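Side-chain contacts in farnesyltransferase, putative (Trypanosoma cruzi, PDB 3WCA), which probably catalyses the magnesium-dependent condensation of two farnesyl diphosphate molecules and their NAD(P)H-linked reduction to squalene, on the route to lanosterol: residues Val57-Leu62 / Thr118-Arg123; Ala257-Pro262 / Glu351-Asp356; His263-Leu268 / Ile358-Ser363. The protein carries 1 engineered substitution. One frame throughout, in Å; residues are numbered along the deposited sequence.

Contact 1: residues Val57-Leu62 / Thr118-Arg123; sequences VCIFYL and TRAYSR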
ATOM      1  N   VAL A  57     -13.671   7.725   3.031  1.00 32.87           N
ATOM      2  CA  VAL A  57     -12.328   7.198   2.829  1.00 29.16           C
ATOM      3  C   VAL A  57     -11.391   7.633   3.959  1.00 29.19           C
ATOM      4  O   VAL A  57     -10.548   6.852   4.407  1.00 28.43           O
ATOM      5  CB  VAL A  57     -11.771   7.632   1.461  1.00 26.67           C
ATOM      6  CG1 VAL A  57     -10.280   7.373   1.382  1.00 26.90           C
ATOM      7  CG2 VAL A  57     -12.481   6.865   0.369  1.00 25.16           C
ATOM      8  N   CYS A  58     -11.541   8.863   4.439  1.00 28.57           N
ATOM      9  CA  CYS A  58     -10.690   9.324   5.531  1.00 30.19           C
ATOM     10  C   CYS A  58     -10.900   8.518   6.817  1.00 31.14           C
ATOM     11  O   CYS A  58      -9.943   8.190   7.524  1.00 31.10           O
ATOM     12  CB  CYS A  58     -10.941  10.795   5.831  1.00 26.44           C
ATOM     13  SG  CYS A  58     -10.120  11.325   7.325  1.00 32.17           S
ATOM     14  N   ILE A  59     -12.159   8.218   7.122  1.00 32.10           N
ATOM     15  CA  ILE A  59     -12.493   7.449   8.316  1.00 33.64           C
ATOM     16  C   ILE A  59     -12.042   6.000   8.148  1.00 32.58           C
ATOM     17  O   ILE A  59     -11.578   5.367   9.098  1.00 33.99           O
ATOM     18  CB  ILE A  59     -14.012   7.477   8.582  1.00 33.42           C
ATOM     19  CG1 ILE A  59     -14.468   8.919   8.763  1.00 34.70           C
ATOM     20  CG2 ILE A  59     -14.350   6.641   9.819  1.00 33.01           C
ATOM     21  CD1 ILE A  59     -13.614   9.697   9.755  1.00 39.43           C
ATOM     22  N   PHE A  60     -12.213   5.489   6.932  1.00 30.99           N
ATOM     23  CA  PHE A  60     -11.815   4.138   6.569  1.00 31.50           C
ATOM     24  C   PHE A  60     -10.321   3.965   6.837  1.00 34.78           C
ATOM     25  O   PHE A  60      -9.886   2.980   7.447  1.00 36.44           O
ATOM     26  CB  PHE A  60     -12.107   3.921   5.084  1.00 30.28           C
ATOM     27  CG  PHE A  60     -11.624   2.608   4.546  1.00 30.03           C
ATOM     28  CD1 PHE A  60     -11.766   1.435   5.291  1.00 29.92           C
ATOM     29  CD2 PHE A  60     -11.127   2.523   3.241  1.00 29.74           C
ATOM     30  CE1 PHE A  60     -11.430   0.189   4.738  1.00 29.21           C
ATOM     31  CE2 PHE A  60     -10.789   1.289   2.680  1.00 28.46           C
ATOM     32  CZ  PHE A  60     -10.946   0.111   3.434  1.00 27.60           C
ATOM     33  N   TYR A  61      -9.545   4.941   6.374  1.00 34.07           N
ATOM     34  CA  TYR A  61      -8.102   4.938   6.544  1.00 33.72           C
ATOM     35  C   TYR A  61      -7.683   4.998   8.006  1.00 31.98           C
ATOM     36  O   TYR A  61      -6.736   4.329   8.406  1.00 31.90           O
ATOM     37  CB  TYR A  61      -7.481   6.118   5.794  1.00 37.90           C
ATOM     38  CG  TYR A  61      -6.012   6.315   6.084  1.00 42.46           C
ATOM     39  CD1 TYR A  61      -5.032   5.684   5.318  1.00 42.94           C
ATOM     40  CD2 TYR A  61      -5.603   7.098   7.164  1.00 45.45           C
ATOM     41  CE1 TYR A  61      -3.675   5.827   5.621  1.00 46.10           C
ATOM     42  CE2 TYR A  61      -4.256   7.246   7.481  1.00 48.86           C
ATOM     43  CZ  TYR A  61      -3.296   6.608   6.710  1.00 49.41           C
ATOM     44  OH  TYR A  61      -1.969   6.741   7.059  1.00 48.07           O
ATOM     45  N   LEU A  62      -8.367   5.801   8.809  1.00 30.60           N
ATOM     46  CA  LEU A  62      -7.984   5.910  10.210  1.00 31.68           C
ATOM     47  C   LEU A  62      -8.296   4.632  10.989  1.00 32.90           C
ATOM     48  O   LEU A  62      -7.546   4.238  11.883  1.00 34.33           O
ATOM     49  CB  LEU A  62      -8.656   7.121  10.846  1.00 31.13           C
ATOM     50  CG  LEU A  62      -8.131   8.472  10.331  1.00 31.40           C
ATOM     51  CD1 LEU A  62      -8.974   9.619  10.903  1.00 31.25           C
ATOM     52  CD2 LEU A  62      -6.670   8.638  10.740  1.00 28.41           C
ATOM     53  N   THR A 118     -15.082   7.097  15.705  1.00 43.76           N
ATOM     54  CA  THR A 118     -16.322   6.332  15.794  1.00 44.20           C
ATOM     55  C   THR A 118     -17.534   7.243  15.660  1.00 44.57           C
ATOM     56  O   THR A 118     -18.542   6.854  15.068  1.00 45.69           O
ATOM     57  CB  THR A 118     -16.407   5.549  17.107  1.00 42.63           C
ATOM     58  OG1 THR A 118     -16.263   6.449  18.211  1.00 44.95           O
ATOM     59  CG2 THR A 118     -15.312   4.494  17.160  1.00 43.82           C
ATOM     60  N   ARG A 119     -17.446   8.456  16.197  1.00 46.00           N
ATOM     61  CA  ARG A 119     -18.569   9.389  16.078  1.00 48.54           C
ATOM     62  C   ARG A 119     -18.776   9.703  14.606  1.00 47.08           C
ATOM     63  O   ARG A 119     -19.873   9.557  14.076  1.00 47.81           O
ATOM     64  CB  ARG A 119     -18.296  10.698  16.816  1.00 50.58           C
ATOM     65  CG  ARG A 119     -18.111  10.572  18.304  1.00 55.30           C
ATOM     66  CD  ARG A 119     -18.243  11.938  18.942  1.00 59.15           C
ATOM     67  NE  ARG A 119     -17.760  11.957  20.316  1.00 64.39           N
ATOM     68  CZ  ARG A 119     -18.187  12.813  21.237  1.00 67.40           C
ATOM     69  NH1 ARG A 119     -19.112  13.718  20.930  1.00 67.87           N
ATOM     70  NH2 ARG A 119     -17.681  12.774  22.461  1.00 68.72           N
ATOM     71  N   ALA A 120     -17.705  10.150  13.957  1.00 45.91           N
ATOM     72  CA  ALA A 120     -17.748  10.480  12.540  1.00 44.10           C
ATOM     73  C   ALA A 120     -18.278   9.275  11.778  1.00 43.74           C
ATOM     74  O   ALA A 120     -19.045   9.408  10.824  1.00 41.02           O
ATOM     75  CB  ALA A 120     -16.354  10.832  12.052  1.00 44.76           C
ATOM     76  N   TYR A 121     -17.862   8.094  12.217  1.00 43.05           N
ATOM     77  CA  TYR A 121     -18.283   6.848  11.592  1.00 44.67           C
ATOM     78  C   TYR A 121     -19.801   6.687  11.658  1.00 46.28           C
ATOM     79  O   TYR A 121     -20.439   6.338  10.664  1.00 44.10           O
ATOM     80  CB  TYR A 121     -17.617   5.671  12.306  1.00 44.16           C
ATOM     81  CG  TYR A 121     -18.051   4.305  11.824  1.00 42.08           C
ATOM     82  CD1 TYR A 121     -17.377   3.663  10.784  1.00 41.48           C
ATOM     83  CD2 TYR A 121     -19.126   3.645  12.421  1.00 41.28           C
ATOM     84  CE1 TYR A 121     -17.761   2.391  10.354  1.00 42.16           C
ATOM     85  CE2 TYR A 121     -19.520   2.377  11.998  1.00 41.75           C
ATOM     86  CZ  TYR A 121     -18.833   1.756  10.967  1.00 42.20           C
ATOM     87  OH  TYR A 121     -19.212   0.502  10.549  1.00 43.65           O
ATOM     88  N   SER A 122     -20.371   6.948  12.834  1.00 47.45           N
ATOM     89  CA  SER A 122     -21.811   6.806  13.036  1.00 51.10           C
ATOM     90  C   SER A 122     -22.643   7.742  12.168  1.00 51.97           C
ATOM     91  O   SER A 122     -23.840   7.520  11.986  1.00 52.04           O
ATOM     92  CB  SER A 122     -22.175   7.030  14.509  1.00 51.03           C
ATOM     93  OG  SER A 122     -22.010   8.388  14.877  1.00 54.22           O
ATOM     94  N   ARG A 123     -22.018   8.788  11.634  1.00 52.77           N
ATOM     95  CA  ARG A 123     -22.733   9.727  10.782  1.00 52.76           C
ATOM     96  C   ARG A 123     -22.554   9.426   9.297  1.00 53.24           C
ATOM     97  O   ARG A 123     -22.927  10.232   8.445  1.00 53.26           O
ATOM     98  CB  ARG A 123     -22.303  11.168  11.090  1.00 54.65           C
ATOM     99  CG  ARG A 123     -22.827  11.678  12.435  1.00 58.57           C
ATOM    100  CD  ARG A 123     -22.682  13.195  12.594  1.00 59.78           C
ATOM    101  NE  ARG A 123     -21.332  13.615  12.968  1.00 62.46           N
ATOM    102  CZ  ARG A 123     -20.783  13.423  14.166  1.00 61.67           C
ATOM    103  NH1 ARG A 123     -21.465  12.810  15.123  1.00 65.20           N
ATOM    104  NH2 ARG A 123     -19.553  13.851  14.410  1.00 60.69           N
TER

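Contact 2: residues Ala257-Pro262 / Glu351-Asp356; sequences ALVHVP and EHLVND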
ATOM      1  N   ALA A 257       7.107  -7.555  -8.313  1.00 28.05           N
ATOM      2  CA  ALA A 257       6.114  -6.477  -8.244  1.00 26.25           C
ATOM      3  C   ALA A 257       5.565  -6.103  -9.614  1.00 25.27           C
ATOM      4  O   ALA A 257       4.412  -5.718  -9.740  1.00 27.34           O
ATOM      5  CB  ALA A 257       6.720  -5.241  -7.577  1.00 25.75           C
ATOM      6  N   LEU A 258       6.394  -6.224 -10.643  1.00 26.95           N
ATOM      7  CA  LEU A 258       5.985  -5.872 -11.992  1.00 28.42           C
ATOM      8  C   LEU A 258       4.825  -6.706 -12.503  1.00 28.98           C
ATOM      9  O   LEU A 258       4.129  -6.297 -13.430  1.00 28.41           O
ATOM     10  CB  LEU A 258       7.170  -5.993 -12.946  1.00 31.06           C
ATOM     11  CG  LEU A 258       8.157  -4.833 -12.847  1.00 34.77           C
ATOM     12  CD1 LEU A 258       9.367  -5.086 -13.750  1.00 31.45           C
ATOM     13  CD2 LEU A 258       7.431  -3.555 -13.257  1.00 36.44           C
ATOM     14  N   VAL A 259       4.632  -7.876 -11.904  1.00 29.67           N
ATOM     15  CA  VAL A 259       3.540  -8.779 -12.278  1.00 31.72           C
ATOM     16  C   VAL A 259       2.194  -8.055 -12.186  1.00 32.57           C
ATOM     17  O   VAL A 259       1.286  -8.303 -12.976  1.00 33.64           O
ATOM     18  CB  VAL A 259       3.478 -10.027 -11.322  1.00 33.34           C
ATOM     19  CG1 VAL A 259       2.232 -10.845 -11.601  1.00 34.82           C
ATOM     20  CG2 VAL A 259       4.710 -10.911 -11.510  1.00 33.77           C
ATOM     21  N   HIS A 260       2.083  -7.139 -11.232  1.00 30.99           N
ATOM     22  CA  HIS A 260       0.837  -6.423 -10.999  1.00 31.32           C
ATOM     23  C   HIS A 260       0.484  -5.260 -11.909  1.00 30.73           C
ATOM     24  O   HIS A 260      -0.676  -4.869 -11.971  1.00 30.86           O
ATOM     25  CB  HIS A 260       0.828  -5.927  -9.565  1.00 29.69           C
ATOM     26  CG  HIS A 260       1.107  -7.003  -8.569  1.00 31.19           C
ATOM     27  ND1 HIS A 260       0.220  -8.027  -8.316  1.00 31.61           N
ATOM     28  CD2 HIS A 260       2.192  -7.240  -7.794  1.00 29.23           C
ATOM     29  CE1 HIS A 260       0.749  -8.848  -7.427  1.00 31.98           C
ATOM     30  NE2 HIS A 260       1.943  -8.393  -7.095  1.00 28.96           N
ATOM     31  N   VAL A 261       1.468  -4.730 -12.625  1.00 32.12           N
ATOM     32  CA  VAL A 261       1.260  -3.558 -13.468  1.00 31.77           C
ATOM     33  C   VAL A 261       0.209  -3.670 -14.566  1.00 33.13           C
ATOM     34  O   VAL A 261      -0.600  -2.757 -14.741  1.00 34.29           O
ATOM     35  CB  VAL A 261       2.615  -3.067 -14.034  1.00 31.07           C
ATOM     36  CG1 VAL A 261       2.429  -1.857 -14.954  1.00 30.84           C
ATOM     37  CG2 VAL A 261       3.521  -2.688 -12.870  1.00 30.39           C
ATOM     38  N   PRO A 262       0.185  -4.783 -15.311  1.00 32.69           N
ATOM     39  CA  PRO A 262      -0.840  -4.862 -16.357  1.00 32.64           C
ATOM     40  C   PRO A 262      -2.247  -4.731 -15.777  1.00 32.89           C
ATOM     41  O   PRO A 262      -3.136  -4.171 -16.414  1.00 31.87           O
ATOM     42  CB  PRO A 262      -0.601  -6.238 -16.968  1.00 31.77           C
ATOM     43  CG  PRO A 262       0.891  -6.429 -16.782  1.00 29.79           C
ATOM     44  CD  PRO A 262       1.088  -5.945 -15.368  1.00 32.49           C
ATOM     45  N   GLU A 351      12.661  -8.219 -18.867  1.00 51.38           N
ATOM     46  CA  GLU A 351      12.252  -7.817 -20.202  1.00 50.66           C
ATOM     47  C   GLU A 351      10.822  -8.172 -20.594  1.00 48.08           C
ATOM     48  O   GLU A 351      10.095  -7.313 -21.086  1.00 45.42           O
ATOM     49  CB  GLU A 351      13.229  -8.365 -21.249  1.00 54.19           C
ATOM     50  CG  GLU A 351      12.867  -7.954 -22.673  1.00 60.60           C
ATOM     51  CD  GLU A 351      13.974  -8.224 -23.676  1.00 64.46           C
ATOM     52  OE1 GLU A 351      13.748  -7.980 -24.883  1.00 66.05           O
ATOM     53  OE2 GLU A 351      15.066  -8.675 -23.263  1.00 67.44           O
ATOM     54  N   HIS A 352      10.406  -9.419 -20.393  1.00 46.89           N
ATOM     55  CA  HIS A 352       9.042  -9.784 -20.767  1.00 46.10           C
ATOM     56  C   HIS A 352       8.040  -9.125 -19.832  1.00 44.26           C
ATOM     57  O   HIS A 352       6.901  -8.878 -20.215  1.00 48.23           O
ATOM     58  CB  HIS A 352       8.840 -11.301 -20.750  1.00 48.32           C
ATOM     59  CG  HIS A 352       8.699 -11.880 -19.379  1.00 51.52           C
ATOM     60  ND1 HIS A 352       7.542 -12.490 -18.944  1.00 52.37           N
ATOM     61  CD2 HIS A 352       9.564 -11.930 -18.340  1.00 52.87           C
ATOM     62  CE1 HIS A 352       7.700 -12.889 -17.694  1.00 54.10           C
ATOM     63  NE2 HIS A 352       8.919 -12.561 -17.303  1.00 54.68           N
ATOM     64  N   LEU A 353       8.458  -8.840 -18.606  1.00 40.03           N
ATOM     65  CA  LEU A 353       7.567  -8.186 -17.658  1.00 37.69           C
ATOM     66  C   LEU A 353       7.359  -6.733 -18.067  1.00 37.53           C
ATOM     67  O   LEU A 353       6.265  -6.193 -17.916  1.00 35.88           O
ATOM     68  CB  LEU A 353       8.140  -8.271 -16.250  1.00 35.53           C
ATOM     69  CG  LEU A 353       8.055  -9.670 -15.638  1.00 34.35           C
ATOM     70  CD1 LEU A 353       8.908  -9.740 -14.394  1.00 33.07           C
ATOM     71  CD2 LEU A 353       6.610  -9.990 -15.323  1.00 33.57           C
ATOM     72  N   VAL A 354       8.413  -6.109 -18.588  1.00 37.39           N
ATOM     73  CA  VAL A 354       8.326  -4.729 -19.040  1.00 39.32           C
ATOM     74  C   VAL A 354       7.435  -4.691 -20.273  1.00 40.72           C
ATOM     75  O   VAL A 354       6.560  -3.828 -20.391  1.00 40.60           O
ATOM     76  CB  VAL A 354       9.722  -4.151 -19.399  1.00 39.44           C
ATOM     77  CG1 VAL A 354       9.565  -2.853 -20.176  1.00 39.30           C
ATOM     78  CG2 VAL A 354      10.517  -3.885 -18.133  1.00 38.06           C
ATOM     79  N   ASN A 355       7.642  -5.645 -21.182  1.00 42.10           N
ATOM     80  CA  ASN A 355       6.847  -5.711 -22.406  1.00 42.81           C
ATOM     81  C   ASN A 355       5.373  -5.945 -22.112  1.00 41.76           C
ATOM     82  O   ASN A 355       4.517  -5.394 -22.797  1.00 41.66           O
ATOM     83  CB  ASN A 355       7.383  -6.793 -23.349  1.00 45.59           C
ATOM     84  CG  ASN A 355       8.697  -6.395 -23.999  1.00 50.41           C
ATOM     85  OD1 ASN A 355       8.796  -5.334 -24.616  1.00 54.25           O
ATOM     86  ND2 ASN A 355       9.712  -7.243 -23.868  1.00 52.92           N
ATOM     87  N   ASP A 356       5.073  -6.767 -21.106  1.00 41.16           N
ATOM     88  CA  ASP A 356       3.680  -7.004 -20.733  1.00 41.81           C
ATOM     89  C   ASP A 356       3.051  -5.706 -20.239  1.00 42.33           C
ATOM     90  O   ASP A 356       1.912  -5.396 -20.579  1.00 41.25           O
ATOM     91  CB  ASP A 356       3.566  -8.036 -19.615  1.00 44.98           C
ATOM     92  CG  ASP A 356       3.658  -9.442 -20.121  1.00 48.58           C
ATOM     93  OD1 ASP A 356       3.166  -9.680 -21.246  1.00 51.32           O
ATOM     94  OD2 ASP A 356       4.203 -10.304 -19.396  1.00 49.43           O
TER
HETATM   95  O   HOH W   1       4.274  -6.760 -16.070  1.00 32.40           O

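Contact 3: residues His263-Leu268 / Ile358-Ser363; sequences HVVEYL and IRAMES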
ATOM      1  N   HIS A 263      -2.421  -5.245 -14.558  1.00 34.47           N
ATOM      2  CA  HIS A 263      -3.700  -5.241 -13.847  1.00 33.24           C
ATOM      3  C   HIS A 263      -4.028  -3.870 -13.274  1.00 33.98           C
ATOM      4  O   HIS A 263      -5.191  -3.504 -13.127  1.00 34.81           O
ATOM      5  CB  HIS A 263      -3.656  -6.292 -12.738  1.00 35.10           C
ATOM      6  CG  HIS A 263      -3.307  -7.661 -13.232  1.00 38.28           C
ATOM      7  ND1 HIS A 263      -4.213  -8.472 -13.884  1.00 37.64           N
ATOM      8  CD2 HIS A 263      -2.133  -8.336 -13.231  1.00 39.62           C
ATOM      9  CE1 HIS A 263      -3.612  -9.584 -14.264  1.00 40.69           C
ATOM     10  NE2 HIS A 263      -2.349  -9.528 -13.880  1.00 39.62           N
ATOM     11  N   VAL A 264      -2.992  -3.122 -12.923  1.00 35.10           N
ATOM     12  CA  VAL A 264      -3.175  -1.777 -12.420  1.00 31.20           C
ATOM     13  C   VAL A 264      -3.672  -0.945 -13.611  1.00 32.50           C
ATOM     14  O   VAL A 264      -4.551  -0.100 -13.465  1.00 29.35           O
ATOM     15  CB  VAL A 264      -1.848  -1.200 -11.889  1.00 30.85           C
ATOM     16  CG1 VAL A 264      -1.961   0.301 -11.716  1.00 25.72           C
ATOM     17  CG2 VAL A 264      -1.489  -1.868 -10.559  1.00 27.03           C
ATOM     18  N   VAL A 265      -3.117  -1.202 -14.791  1.00 32.34           N
ATOM     19  CA  VAL A 265      -3.527  -0.475 -15.984  1.00 34.91           C
ATOM     20  C   VAL A 265      -5.009  -0.738 -16.278  1.00 36.63           C
ATOM     21  O   VAL A 265      -5.762   0.187 -16.567  1.00 37.34           O
ATOM     22  CB  VAL A 265      -2.641  -0.860 -17.201  1.00 36.16           C
ATOM     23  CG1 VAL A 265      -3.271  -0.381 -18.511  1.00 37.53           C
ATOM     24  CG2 VAL A 265      -1.267  -0.222 -17.045  1.00 33.71           C
ATOM     25  N   GLU A 266      -5.433  -1.994 -16.172  1.00 39.31           N
ATOM     26  CA  GLU A 266      -6.825  -2.345 -16.424  1.00 41.11           C
ATOM     27  C   GLU A 266      -7.768  -1.680 -15.429  1.00 39.79           C
ATOM     28  O   GLU A 266      -8.792  -1.117 -15.814  1.00 40.74           O
ATOM     29  CB  GLU A 266      -7.017  -3.863 -16.365  1.00 44.34           C
ATOM     30  CG  GLU A 266      -6.328  -4.605 -17.485  1.00 50.13           C
ATOM     31  CD  GLU A 266      -6.673  -4.037 -18.855  1.00 52.65           C
ATOM     32  OE1 GLU A 266      -7.876  -3.833 -19.138  1.00 53.46           O
ATOM     33  OE2 GLU A 266      -5.736  -3.803 -19.648  1.00 55.14           O
ATOM     34  N   TYR A 267      -7.438  -1.761 -14.146  1.00 36.37           N
ATOM     35  CA  TYR A 267      -8.275  -1.138 -13.131  1.00 33.40           C
ATOM     36  C   TYR A 267      -8.375   0.376 -13.356  1.00 33.18           C
ATOM     37  O   TYR A 267      -9.468   0.936 -13.344  1.00 33.57           O
ATOM     38  CB  TYR A 267      -7.723  -1.423 -11.730  1.00 31.96           C
ATOM     39  CG  TYR A 267      -8.598  -0.906 -10.609  1.00 29.23           C
ATOM     40  CD1 TYR A 267      -8.491   0.415 -10.163  1.00 27.08           C
ATOM     41  CD2 TYR A 267      -9.565  -1.726 -10.024  1.00 27.42           C
ATOM     42  CE1 TYR A 267      -9.331   0.914  -9.156  1.00 27.29           C
ATOM     43  CE2 TYR A 267     -10.411  -1.238  -9.020  1.00 31.18           C
ATOM     44  CZ  TYR A 267     -10.287   0.081  -8.589  1.00 28.45           C
ATOM     45  OH  TYR A 267     -11.097   0.550  -7.581  1.00 30.02           O
ATOM     46  N   LEU A 268      -7.247   1.049 -13.560  1.00 31.28           N
ATOM     47  CA  LEU A 268      -7.301   2.498 -13.772  1.00 32.49           C
ATOM     48  C   LEU A 268      -8.128   2.860 -15.015  1.00 32.46           C
ATOM     49  O   LEU A 268      -8.850   3.852 -15.023  1.00 29.49           O
ATOM     50  CB  LEU A 268      -5.883   3.081 -13.899  1.00 28.79           C
ATOM     51  CG  LEU A 268      -5.058   3.066 -12.603  1.00 28.33           C
ATOM     52  CD1 LEU A 268      -3.663   3.643 -12.875  1.00 27.52           C
ATOM     53  CD2 LEU A 268      -5.781   3.879 -11.516  1.00 22.78           C
ATOM     54  N   ILE A 358       4.113  -2.433 -20.786  1.00 43.49           N
ATOM     55  CA  ILE A 358       4.020  -1.468 -21.872  1.00 45.02           C
ATOM     56  C   ILE A 358       2.938  -1.882 -22.857  1.00 46.29           C
ATOM     57  O   ILE A 358       2.220  -1.050 -23.403  1.00 47.63           O
ATOM     58  CB  ILE A 358       5.373  -1.352 -22.603  1.00 45.91           C
ATOM     59  CG1 ILE A 358       6.414  -0.777 -21.640  1.00 45.50           C
ATOM     60  CG2 ILE A 358       5.240  -0.478 -23.847  1.00 44.96           C
ATOM     61  CD1 ILE A 358       7.789  -0.670 -22.229  1.00 50.10           C
ATOM     62  N   ARG A 359       2.818  -3.181 -23.071  1.00 47.88           N
ATOM     63  CA  ARG A 359       1.822  -3.691 -23.991  1.00 49.68           C
ATOM     64  C   ARG A 359       0.442  -3.358 -23.452  1.00 48.36           C
ATOM     65  O   ARG A 359      -0.428  -2.893 -24.186  1.00 49.61           O
ATOM     66  CB  ARG A 359       1.996  -5.202 -24.147  1.00 54.00           C
ATOM     67  CG  ARG A 359       1.089  -5.837 -25.169  1.00 60.03           C
ATOM     68  CD  ARG A 359       1.559  -7.246 -25.498  1.00 64.86           C
ATOM     69  NE  ARG A 359       2.832  -7.251 -26.216  1.00 68.34           N
ATOM     70  CZ  ARG A 359       3.998  -7.611 -25.684  1.00 69.14           C
ATOM     71  NH1 ARG A 359       4.059  -8.002 -24.416  1.00 68.04           N
ATOM     72  NH2 ARG A 359       5.101  -7.582 -26.422  1.00 69.97           N
ATOM     73  N   ALA A 360       0.255  -3.581 -22.156  1.00 46.93           N
ATOM     74  CA  ALA A 360      -1.014  -3.313 -21.502  1.00 44.05           C
ATOM     75  C   ALA A 360      -1.358  -1.831 -21.589  1.00 43.62           C
ATOM     76  O   ALA A 360      -2.523  -1.458 -21.676  1.00 41.55           O
ATOM     77  CB  ALA A 360      -0.943  -3.754 -20.049  1.00 44.61           C
ATOM     78  N   MET A 361      -0.332  -0.989 -21.560  1.00 44.93           N
ATOM     79  CA  MET A 361      -0.514   0.457 -21.647  1.00 45.44           C
ATOM     80  C   MET A 361      -0.932   0.864 -23.060  1.00 48.02           C
ATOM     81  O   MET A 361      -1.947   1.542 -23.242  1.00 47.29           O
ATOM     82  CB  MET A 361       0.785   1.169 -21.264  1.00 44.83           C
ATOM     83  CG  MET A 361       1.078   1.178 -19.769  1.00 44.15           C
ATOM     84  SD  MET A 361       2.822   1.420 -19.380  1.00 44.38           S
ATOM     85  CE  MET A 361       3.001   0.342 -17.963  1.00 41.40           C
ATOM     86  N   GLU A 362      -0.146   0.453 -24.054  1.00 49.79           N
ATOM     87  CA  GLU A 362      -0.441   0.779 -25.446  1.00 52.67           C
ATOM     88  C   GLU A 362      -1.808   0.205 -25.801  1.00 53.64           C
ATOM     89  O   GLU A 362      -2.480   0.677 -26.714  1.00 54.14           O
ATOM     90  CB  GLU A 362       0.646   0.211 -26.372  1.00 53.32           C
ATOM     91  CG  GLU A 362       2.049   0.716 -26.033  1.00 57.34           C
ATOM     92  CD  GLU A 362       3.133   0.217 -26.986  1.00 58.96           C
ATOM     93  OE1 GLU A 362       3.162  -0.995 -27.296  1.00 60.31           O
ATOM     94  OE2 GLU A 362       3.973   1.043 -27.412  1.00 58.31           O
ATOM     95  N   SER A 363      -2.220  -0.809 -25.049  1.00 55.24           N
ATOM     96  CA  SER A 363      -3.508  -1.458 -25.258  1.00 55.81           C
ATOM     97  C   SER A 363      -4.668  -0.496 -24.997  1.00 56.57           C
ATOM     98  O   SER A 363      -5.816  -0.797 -25.316  1.00 58.61           O
ATOM     99  CB  SER A 363      -3.617  -2.681 -24.340  1.00 56.97           C
ATOM    100  OG  SER A 363      -4.898  -3.283 -24.416  1.00 60.27           O
TER

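Contact 1: residues Val57-Leu62 / Thr118-Arg123
A small, fully buried apolar contact joins Ile-59, on helix 51-72, to Ala-120 and Tyr-121 on the short helix 115-122. The two backbones come closest at Ile-59 and Tyr-121, whose CA atoms are 6.7 Å apart. Ile-59 works as a fork. Its longer branch turns beside its own backbone N (chi1 -59°) and brings CD1 to 3.8 Å from CB of Ala-120. Its other branch, CG2, is anti to that N and lies 4.2 Å from CB of Tyr-121, near the ring plane, so the methyl meets the edge of the phenol and not a face. No hydrogen bond crosses between the two segments. The phenol continues past Ile-59; its OH is bonded to Gln-129 O, and His-93 meets the ring edge-to-face. On the outer side, Ser-122 OG donates to Arg-119 O at 2.6 Å, in the carbonyl plane and on a lone pair. Helix 26-38 packs against Ile-59 through Cys-31, while Asp-27 at its start forms a salt bridge with Arg-123. Helix 126-147 receives both Tyr-121 and Phe-60 on Ile-132, and Phe-60 reaches on to helix 154-179, so the contact sits among helices 26-38, 126-147 and 154-179.

Contact 2: residues Ala257-Pro262 / Glu351-Asp356
The carbonyl oxygen of Leu-258 is gripped twice: a water donates to it at 2.7 Å, and Val-261 N closes a type I turn onto it at 3.2 Å. The same water donates its second hydrogen to Leu-353 O, 2.8 Å away, and so bridges the turn from Leu-258 to Val-261 to the flank of helix 347-362. Its two acceptor oxygens subtend about 131° at the water, wider than tetrahedral. No direct hydrogen bond spans the two segments.

Beside this bridge the contact is apolar. Leu-258 and Leu-353 meet through the roots of their side chains, CB to CB at 4.1 Å. In both, CG stands beside the backbone N and anti to the carbonyl carbon (chi1 -77° and -73°). CG of Leu-258 is 5.6 Å from CG of Leu-353, but farther out CD1 of Leu-258 comes back to 4.7 Å from CD1 of Leu-353. Leu-353 CD2 bends the other way, to CG2 of Val-259, which is partly exposed, a looser touch at 4.4 Å. The CG atom of Leu-353 also lies over one face of the neighbouring His-352 ring, offset toward its rim.

Further along, Pro-262 sets CG 4.2 Å from CB of Asp-356, with the Asp-356 carbonyl group close by. The Asp-356 carboxylate has a weak, long ion pair with Arg-359. His-260, in the same turn, is hydrogen-bonded to His-195 and Lys-202 of helix 191-207, while Val-261 packs on Met-288 of helix 274-294.

The chemistry is therefore divided: leucine, valine and proline supply the packing, and one water links two carbonyls that, being acceptors alike, could not have bonded each other directly.

Contact 3: residues His263-Leu268 / Ile358-Ser363
Val-265 makes the tight part of this contact, wedged by its two methyls against the backbone of Ala-360 and the side chain of Met-361. CG1, anti to the backbone N (chi1 166°), presses on Ala-360 O at 3.4 Å, a close methyl-to-carbonyl approach; CB of Ala-360 is more distant, at 4.4 Å. CG2 meets CG of Met-361 at 3.9 Å, the two side chains crossing at about a right angle. Met-361 starts out pointing away from helix 261-269, and since its CG stands beside the backbone N (chi1 -75°), this second methylene touches Val-265 while the sulfur stays farther off. Met-361 also touches Thr-333 of helix 322-338.

The other flank is looser and partly exposed. Glu-266 bends its carboxylate toward helix 347-362, but its OE2 stays 4.5 Å from Ala-360 O, too far to count as a bond, and is instead hydrogen-bonded to NE2 of His-364, just after segment 358-363.

The helix segments run nearly parallel, 19° apart with axes 9.2 Å from each other. The pair belongs to the all-helical bundle of the squalene/phytoene synthase family; here Tyr-267, on the same helix as Val-265, touches the bound farnesyl thiodiphosphate.

In the fold
Contacts 2 and 3 are successive portions of one interface, where helix 347-362 runs along the turn at 258-261 and then helix 261-269. Their centres are 10 Å apart and they touch directly: Val-261 CG1 lies 3.8 Å from Met-361 CE. Contact 1 belongs to another part of the bundle, its centre 36 Å from that of contact 2, beyond the chain's centre, and 32 Å from that of contact 3. No residue touching across the contacts belongs to the magnesium site, yet all three use a helix that also carries pocket residues. Helix 51-72 holds Tyr-61 of the ligand pocket, within segment 57-62, and the magnesium-site residues Asp-68, Glu-71 and Asp-72; helix 261-269 holds the pocket residue Tyr-267, within segment 263-268.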